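Malonyl acyl carrier protein transacylase (PDB 3IM8) probably transfers the malonyl group from malonyl-CoA to holo acyl carrier protein, the step that supplies malonyl units for fatty acid synthesis. Local coordinates at residues S95-A99 / S100-D104; E212-Q216 / V217-D221; E238-A241 / Q242-R246. All coordinates share one frame; numbering follows the deposited sequence.

Interaction 1 (S95-A99 / S100-D104); sequences SALVA and SGALD
With chi1 at 63°, Ser100 holds OG between its backbone N and carbonyl carbon, turned back over the last turn of helix 92-99 toward the carbonyl oxygens of Ala96 and Leu97. OG lies close to both, 3.0 Å from Ala96 O and 2.9 Å from Leu97 O. Leu103 has CG anti to its own N (chi1 173°), which brings CG within 4.0 Å of Val98 CG2, the branch of the valine that stands beside the valine's backbone N. The two side chains meet at a slant, while Leu103 CB packs against Leu97 CB at 3.7 Å.

The backbone here is a helix C-terminus. Ser100 N still bonds to Ala96 O, then Gly101 N closes a tighter turn onto Val98 O, and Gly101 leaves helical geometry with positive phi. That reversal folds the chain back so that Leu103 N reaches Leu97 O, a bond one residue beyond the six-to-one position; at 159° it is fairly straight at the hydrogen, although the donor stands well above the carbonyl plane. Val98 CA makes a CH...O contact with Leu103 O, 3.3 Å away, and a water donates to both Leu103 O and Val98 O, tying the returning loop to the helix end.

Asp104 then N-caps the next helix, its OD2 accepting from Asp107 N. The turn thus joins helix 92-99, which follows the predicted nucleophile Ser90, to helix 105-122. Val98 packs on Val70 of helix 58-78 and Ala108 of helix 105-122, while Ala96 and Ala99 rest on Phe8 of strand 4-8.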
loop_
_atom_site.group_PDB
_atom_site.type_symbol
_atom_site.label_atom_id
_atom_site.label_comp_id
_atom_site.label_asym_id
_atom_site.label_seq_id
_atom_site.Cartn_x
_atom_site.Cartn_y
_atom_site.Cartn_z
ATOM N N SER A 95 -3.732 1.852 6.815
ATOM C CA SER A 95 -3.329 3.166 7.389
ATOM C C SER A 95 -4.386 4.251 7.090
ATOM O O SER A 95 -4.746 5.020 7.968
ATOM C CB SER A 95 -1.962 3.601 6.821
ATOM O OG SER A 95 -0.963 2.611 7.025
ATOM N N ALA A 96 -4.838 4.270 5.821
ATOM C CA ALA A 96 -5.909 5.121 5.275
ATOM C C ALA A 96 -7.262 4.825 5.943
ATOM O O ALA A 96 -8.032 5.739 6.233
ATOM C CB ALA A 96 -5.999 4.862 3.869
ATOM N N LEU A 97 -7.548 3.549 6.212
ATOM C CA LEU A 97 -8.750 3.175 6.996
ATOM C C LEU A 97 -8.722 3.777 8.378
ATOM O O LEU A 97 -9.755 4.255 8.855
ATOM C CB LEU A 97 -8.954 1.652 7.089
ATOM C CG LEU A 97 -9.574 1.068 5.802
ATOM C CD1 LEU A 97 -9.459 -0.479 5.815
ATOM C CD2 LEU A 97 -11.044 1.528 5.584
ATOM N N VAL A 98 -7.558 3.766 9.009
ATOM C CA VAL A 98 -7.353 4.439 10.309
ATOM C C VAL A 98 -7.526 5.954 10.194
ATOM O O VAL A 98 -8.294 6.559 10.958
ATOM C CB VAL A 98 -5.998 4.096 10.969
ATOM C CG1 VAL A 98 -5.735 5.004 12.244
ATOM C CG2 VAL A 98 -5.967 2.630 11.380
ATOM N N ALA A 99 -6.866 6.561 9.205
ATOM C CA ALA A 99 -7.015 7.987 8.993
ATOM C C ALA A 99 -8.450 8.385 8.633
ATOM O O ALA A 99 -8.875 9.465 8.969
ATOM C CB ALA A 99 -6.026 8.469 7.935
ATOM N N SER A 100 -9.216 7.498 7.987
ATOM C CA SER A 100 -10.534 7.875 7.504
ATOM C C SER A 100 -11.577 7.669 8.563
ATOM O O SER A 100 -12.765 7.876 8.300
ATOM C CB SER A 100 -10.911 7.072 6.247
ATOM O OG SER A 100 -10.978 5.704 6.605
ATOM N N GLY A 101 -11.142 7.245 9.751
ATOM C CA GLY A 101 -12.002 7.115 10.924
ATOM C C GLY A 101 -12.654 5.753 11.028
ATOM O O GLY A 101 -13.185 5.391 12.098
ATOM N N ALA A 102 -12.646 4.985 9.934
ATOM C CA ALA A 102 -13.340 3.690 9.925
ATOM C C ALA A 102 -12.694 2.548 10.738
ATOM O O ALA A 102 -13.393 1.685 11.285
ATOM C CB ALA A 102 -13.635 3.229 8.513
ATOM N N LEU A 103 -11.375 2.540 10.832
ATOM C CA LEU A 103 -10.667 1.491 11.593
ATOM C C LEU A 103 -9.926 2.063 12.814
ATOM O O LEU A 103 -9.159 3.027 12.669
ATOM C CB LEU A 103 -9.721 0.736 10.642
ATOM C CG LEU A 103 -8.714 -0.317 11.129
ATOM C CD1 LEU A 103 -9.425 -1.429 11.848
ATOM C CD2 LEU A 103 -7.979 -0.834 9.874
ATOM N N ASP A 104 -10.171 1.499 14.007
ATOM C CA ASP A 104 -9.442 1.902 15.226
ATOM C C ASP A 104 -7.934 1.593 15.073
ATOM O O ASP A 104 -7.548 0.572 14.488
ATOM C CB ASP A 104 -10.015 1.211 16.487
ATOM C CG ASP A 104 -9.124 1.398 17.747
ATOM O OD1 ASP A 104 -9.181 2.474 18.387
ATOM O OD2 ASP A 104 -8.369 0.462 18.125
HETATM O O HOH W 1 -9.530 5.474 13.287
#

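Interaction 2 (E212-Q216 / V217-D221); sequences ETLAQ and VSFSD
Leu214 CD2 meets the Phe219 ring at its edge, in the ring plane, 3.9 Å from CZ, where the end of helix 204-215 gives way to an extended segment. The helix exit is a tight turn: Val217 N bonds to Leu214 O at 2.7 Å. Val217 CB sits against that same oxygen, and its CG2 branch lies 3.7 Å from Thr213 O, so the valine covers two carbonyls of the final turn.

The next shell holds these groups in position. Leu214 reaches Ala241 and Leu244 of helix 240-247 as well as Leu111 of helix 105-122, and Val217 also rests on Leu111. Phe219 is wedged between Leu103 and Ile240. Thr213 OG1 hydrogen-bonds to Lys209 O in its own helix and to Tyr118 OH of helix 105-122, the latter joining the two helices.

Val217 CG1, anti to its backbone N (chi1 176°), is carried over one face of the Phe219 ring, 3.5 Å above the plane and displaced toward the rim.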
loop_
_atom_site.group_PDB
_atom_site.type_symbol
_atom_site.label_atom_id
_atom_site.label_comp_id
_atom_site.label_asym_id
_atom_site.label_seq_id
_atom_site.Cartn_x
_atom_site.Cartn_y
_atom_site.Cartn_z
ATOM N N GLU A 212 -11.830 -14.490 8.000
ATOM C CA GLU A 212 -12.196 -14.926 9.340
ATOM C C GLU A 212 -11.753 -13.870 10.339
ATOM O O GLU A 212 -12.473 -13.567 11.285
ATOM C CB GLU A 212 -11.528 -16.264 9.760
ATOM C CG GLU A 212 -11.610 -17.456 8.819
ATOM C CD GLU A 212 -10.779 -18.675 9.353
ATOM O OE1 GLU A 212 -9.727 -19.080 8.736
ATOM O OE2 GLU A 212 -11.161 -19.193 10.415
ATOM N N THR A 213 -10.540 -13.326 10.158
ATOM C CA THR A 213 -10.001 -12.369 11.137
ATOM C C THR A 213 -10.810 -11.099 11.047
ATOM O O THR A 213 -11.111 -10.493 12.068
ATOM C CB THR A 213 -8.500 -12.031 10.902
ATOM O OG1 THR A 213 -7.722 -13.223 11.053
ATOM C CG2 THR A 213 -8.009 -11.015 11.942
ATOM N N LEU A 214 -11.131 -10.697 9.813
ATOM C CA LEU A 214 -11.865 -9.447 9.580
ATOM C C LEU A 214 -13.276 -9.483 10.175
ATOM O O LEU A 214 -13.755 -8.473 10.704
ATOM C CB LEU A 214 -11.903 -9.066 8.082
ATOM C CG LEU A 214 -10.585 -8.490 7.542
ATOM C CD1 LEU A 214 -10.601 -8.623 6.012
ATOM C CD2 LEU A 214 -10.366 -7.064 8.052
ATOM N N ALA A 215 -13.941 -10.640 10.079
ATOM C CA ALA A 215 -15.283 -10.815 10.694
ATOM C C ALA A 215 -15.351 -10.363 12.182
ATOM O O ALA A 215 -16.395 -9.880 12.678
ATOM C CB ALA A 215 -15.742 -12.287 10.515
ATOM N N GLN A 216 -14.212 -10.512 12.867
ATOM C CA GLN A 216 -14.042 -10.091 14.253
ATOM C C GLN A 216 -13.802 -8.592 14.435
ATOM O O GLN A 216 -13.865 -8.086 15.567
ATOM C CB GLN A 216 -12.892 -10.891 14.930
ATOM C CG GLN A 216 -13.181 -12.402 15.082
ATOM C CD GLN A 216 -14.645 -12.698 15.484
ATOM O OE1 GLN A 216 -15.288 -13.558 14.885
ATOM N NE2 GLN A 216 -15.171 -11.977 16.479
ATOM N N VAL A 217 -13.489 -7.894 13.349
ATOM C CA VAL A 217 -13.134 -6.493 13.456
ATOM C C VAL A 217 -14.388 -5.695 13.220
ATOM O O VAL A 217 -15.113 -5.901 12.244
ATOM C CB VAL A 217 -12.056 -6.053 12.427
ATOM C CG1 VAL A 217 -11.787 -4.525 12.524
ATOM C CG2 VAL A 217 -10.752 -6.881 12.543
ATOM N N SER A 218 -14.582 -4.729 14.090
ATOM C CA SER A 218 -15.761 -3.940 14.101
ATOM C C SER A 218 -15.376 -2.592 13.516
ATOM O O SER A 218 -14.605 -1.844 14.123
ATOM C CB SER A 218 -16.225 -3.829 15.567
ATOM O OG SER A 218 -16.947 -2.641 15.798
ATOM N N PHE A 219 -15.914 -2.270 12.339
ATOM C CA PHE A 219 -15.569 -1.008 11.697
ATOM C C PHE A 219 -16.575 0.081 12.118
ATOM O O PHE A 219 -17.682 -0.278 12.540
ATOM C CB PHE A 219 -15.443 -1.192 10.173
ATOM C CG PHE A 219 -14.313 -2.126 9.774
ATOM C CD1 PHE A 219 -14.555 -3.455 9.505
ATOM C CD2 PHE A 219 -12.999 -1.669 9.713
ATOM C CE1 PHE A 219 -13.535 -4.311 9.142
ATOM C CE2 PHE A 219 -11.960 -2.522 9.354
ATOM C CZ PHE A 219 -12.234 -3.849 9.082
ATOM N N SER A 220 -16.157 1.366 12.059
ATOM C CA SER A 220 -16.984 2.559 12.395
ATOM C C SER A 220 -17.350 3.320 11.147
ATOM O O SER A 220 -16.935 2.958 10.045
ATOM C CB SER A 220 -16.228 3.551 13.298
ATOM O OG SER A 220 -16.058 3.093 14.637
ATOM N N ASP A 221 -18.104 4.407 11.329
ATOM C CA ASP A 221 -18.455 5.316 10.240
ATOM C C ASP A 221 -17.199 6.006 9.677
ATOM O O ASP A 221 -16.306 6.372 10.457
ATOM C CB ASP A 221 -19.393 6.410 10.804
ATOM C CG ASP A 221 -20.858 5.962 10.898
ATOM O OD1 ASP A 221 -21.683 6.711 11.497
ATOM O OD2 ASP A 221 -21.188 4.895 10.331
#

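Interaction 3 (E238-A241 / Q242-R246); sequences EDIA and QLLTR
The start of helix 240-247 and the residues leading into it make up this contact, with side chains meeting at i to i+4 spacing. Ile240 and Leu244 lie side by side and point the same way. Ile240 CG2, anti to the isoleucine's N, comes within 3.5 Å of Leu244 CD1, tighter than usual for two carbons. One residue back, Asp239 CB touches Leu243 CD1 at 3.6 Å. The backbone bonds are regular: Leu243 N to Asp239 O, 3.0 Å, and Leu244 N to Ile240 O, 2.8 Å.

Ala241 O is gripped twice. Thr245 N and Thr245 OG1 each donate to it from 2.8 Å, arriving from opposite faces of the carbonyl plane. Thr245 OG1 lies beside its own backbone N (chi1 -70°), which turns the hydroxyl back along the helix and satisfies it within the turn. A water bridges Glu238 O and Gln242 N, donating to the first and accepting from the second.

On the buried side Leu244 packs on Tyr94 and Leu97 of helix 92-99, while Ala241 and Thr245 face Leu214 of helix 204-215.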
loop_
_atom_site.group_PDB
_atom_site.type_symbol
_atom_site.label_atom_id
_atom_site.label_comp_id
_atom_site.label_asym_id
_atom_site.label_seq_id
_atom_site.Cartn_x
_atom_site.Cartn_y
_atom_site.Cartn_z
ATOM N N GLU A 238 -20.302 -0.838 4.883
ATOM C CA GLU A 238 -20.873 -2.175 4.942
ATOM C C GLU A 238 -20.067 -3.148 4.080
ATOM O O GLU A 238 -20.291 -4.341 4.129
ATOM C CB GLU A 238 -22.352 -2.102 4.501
ATOM C CG GLU A 238 -22.596 -1.648 3.039
ATOM C CD GLU A 238 -22.795 -0.120 2.860
ATOM O OE1 GLU A 238 -23.054 0.276 1.696
ATOM O OE2 GLU A 238 -22.706 0.690 3.830
ATOM N N ASP A 239 -19.134 -2.617 3.277
ATOM C CA ASP A 239 -18.324 -3.414 2.344
ATOM C C ASP A 239 -16.884 -3.605 2.760
ATOM O O ASP A 239 -16.205 -4.427 2.175
ATOM C CB ASP A 239 -18.224 -2.757 0.953
ATOM C CG ASP A 239 -19.562 -2.692 0.211
ATOM O OD1 ASP A 239 -20.393 -3.609 0.344
ATOM O OD2 ASP A 239 -19.751 -1.707 -0.522
ATOM N N ILE A 240 -16.374 -2.790 3.680
ATOM C CA ILE A 240 -14.936 -2.888 4.068
ATOM C C ILE A 240 -14.342 -4.342 4.120
ATOM O O ILE A 240 -13.361 -4.628 3.452
ATOM C CB ILE A 240 -14.656 -2.124 5.391
ATOM C CG1 ILE A 240 -15.073 -0.654 5.272
ATOM C CG2 ILE A 240 -13.171 -2.258 5.854
ATOM C CD1 ILE A 240 -15.365 -0.028 6.619
ATOM N N ALA A 241 -14.897 -5.242 4.933
ATOM C CA ALA A 241 -14.244 -6.553 5.151
ATOM C C ALA A 241 -14.229 -7.406 3.898
ATOM O O ALA A 241 -13.228 -8.085 3.607
ATOM C CB ALA A 241 -14.935 -7.264 6.189
ATOM N N GLN A 242 -15.338 -7.353 3.147
ATOM C CA GLN A 242 -15.455 -8.057 1.876
ATOM C C GLN A 242 -14.368 -7.539 0.927
ATOM O O GLN A 242 -13.760 -8.305 0.182
ATOM C CB GLN A 242 -16.840 -7.807 1.236
ATOM C CG GLN A 242 -17.314 -8.905 0.273
ATOM C CD GLN A 242 -17.166 -8.605 -1.254
ATOM O OE1 GLN A 242 -17.041 -7.439 -1.685
ATOM N NE2 GLN A 242 -17.222 -9.684 -2.077
ATOM N N LEU A 243 -14.153 -6.224 0.949
ATOM C CA LEU A 243 -13.196 -5.605 0.043
ATOM C C LEU A 243 -11.742 -5.888 0.475
ATOM O O LEU A 243 -10.879 -6.119 -0.362
ATOM C CB LEU A 243 -13.487 -4.096 -0.093
ATOM C CG LEU A 243 -14.714 -3.710 -0.936
ATOM C CD1 LEU A 243 -15.147 -2.212 -0.788
ATOM C CD2 LEU A 243 -14.563 -4.029 -2.415
ATOM N N LEU A 244 -11.476 -5.876 1.789
ATOM C CA LEU A 244 -10.135 -6.161 2.276
ATOM C C LEU A 244 -9.794 -7.640 2.058
ATOM O O LEU A 244 -8.656 -7.999 1.742
ATOM C CB LEU A 244 -10.007 -5.763 3.734
ATOM C CG LEU A 244 -10.082 -4.251 3.919
ATOM C CD1 LEU A 244 -10.179 -3.998 5.362
ATOM C CD2 LEU A 244 -8.894 -3.505 3.271
ATOM N N THR A 245 -10.806 -8.485 2.214
ATOM C CA THR A 245 -10.703 -9.870 1.850
ATOM C C THR A 245 -10.225 -10.065 0.423
ATOM O O THR A 245 -9.285 -10.789 0.218
ATOM C CB THR A 245 -12.011 -10.588 2.104
ATOM O OG1 THR A 245 -12.175 -10.681 3.514
ATOM C CG2 THR A 245 -11.994 -11.995 1.474
ATOM N N ARG A 246 -10.850 -9.399 -0.550
ATOM C CA ARG A 246 -10.442 -9.502 -1.975
ATOM C C ARG A 246 -9.142 -8.767 -2.303
ATOM O O ARG A 246 -8.395 -9.192 -3.185
ATOM C CB ARG A 246 -11.562 -9.060 -2.905
ATOM C CG ARG A 246 -12.803 -9.992 -2.790
ATOM C CD ARG A 246 -13.743 -9.818 -3.962
ATOM N NE ARG A 246 -14.353 -8.498 -3.961
ATOM C CZ ARG A 246 -14.276 -7.604 -4.949
ATOM N NH1 ARG A 246 -13.592 -7.828 -6.056
ATOM N NH2 ARG A 246 -14.899 -6.456 -4.823
HETATM O O HOH W 2 -17.937 -6.465 4.178
#

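In the fold
The three contacts converge on a shared apolar patch. Between interactions 1 and 3, Leu97 CD1 meets Leu244 CD1 at 3.6 Å, so the end of helix 92-99 lies against helix 240-247. Interaction 2 closes on both: Leu103 CD1 and Ile240 CG2 each come within 3.7 Å of Phe219 CE2, and Leu214 CD1 lies 3.7 Å from Leu244 CB. A probable hydrogen bond, Ser220 N to Ala102 O at 2.9 Å, ties interaction 2 to interaction 1. Leu244 is the link toward the predicted active site, its side chain about 9 Å from those of Ser90 and His199; that of Ala96 is about 11 Å from Ser90.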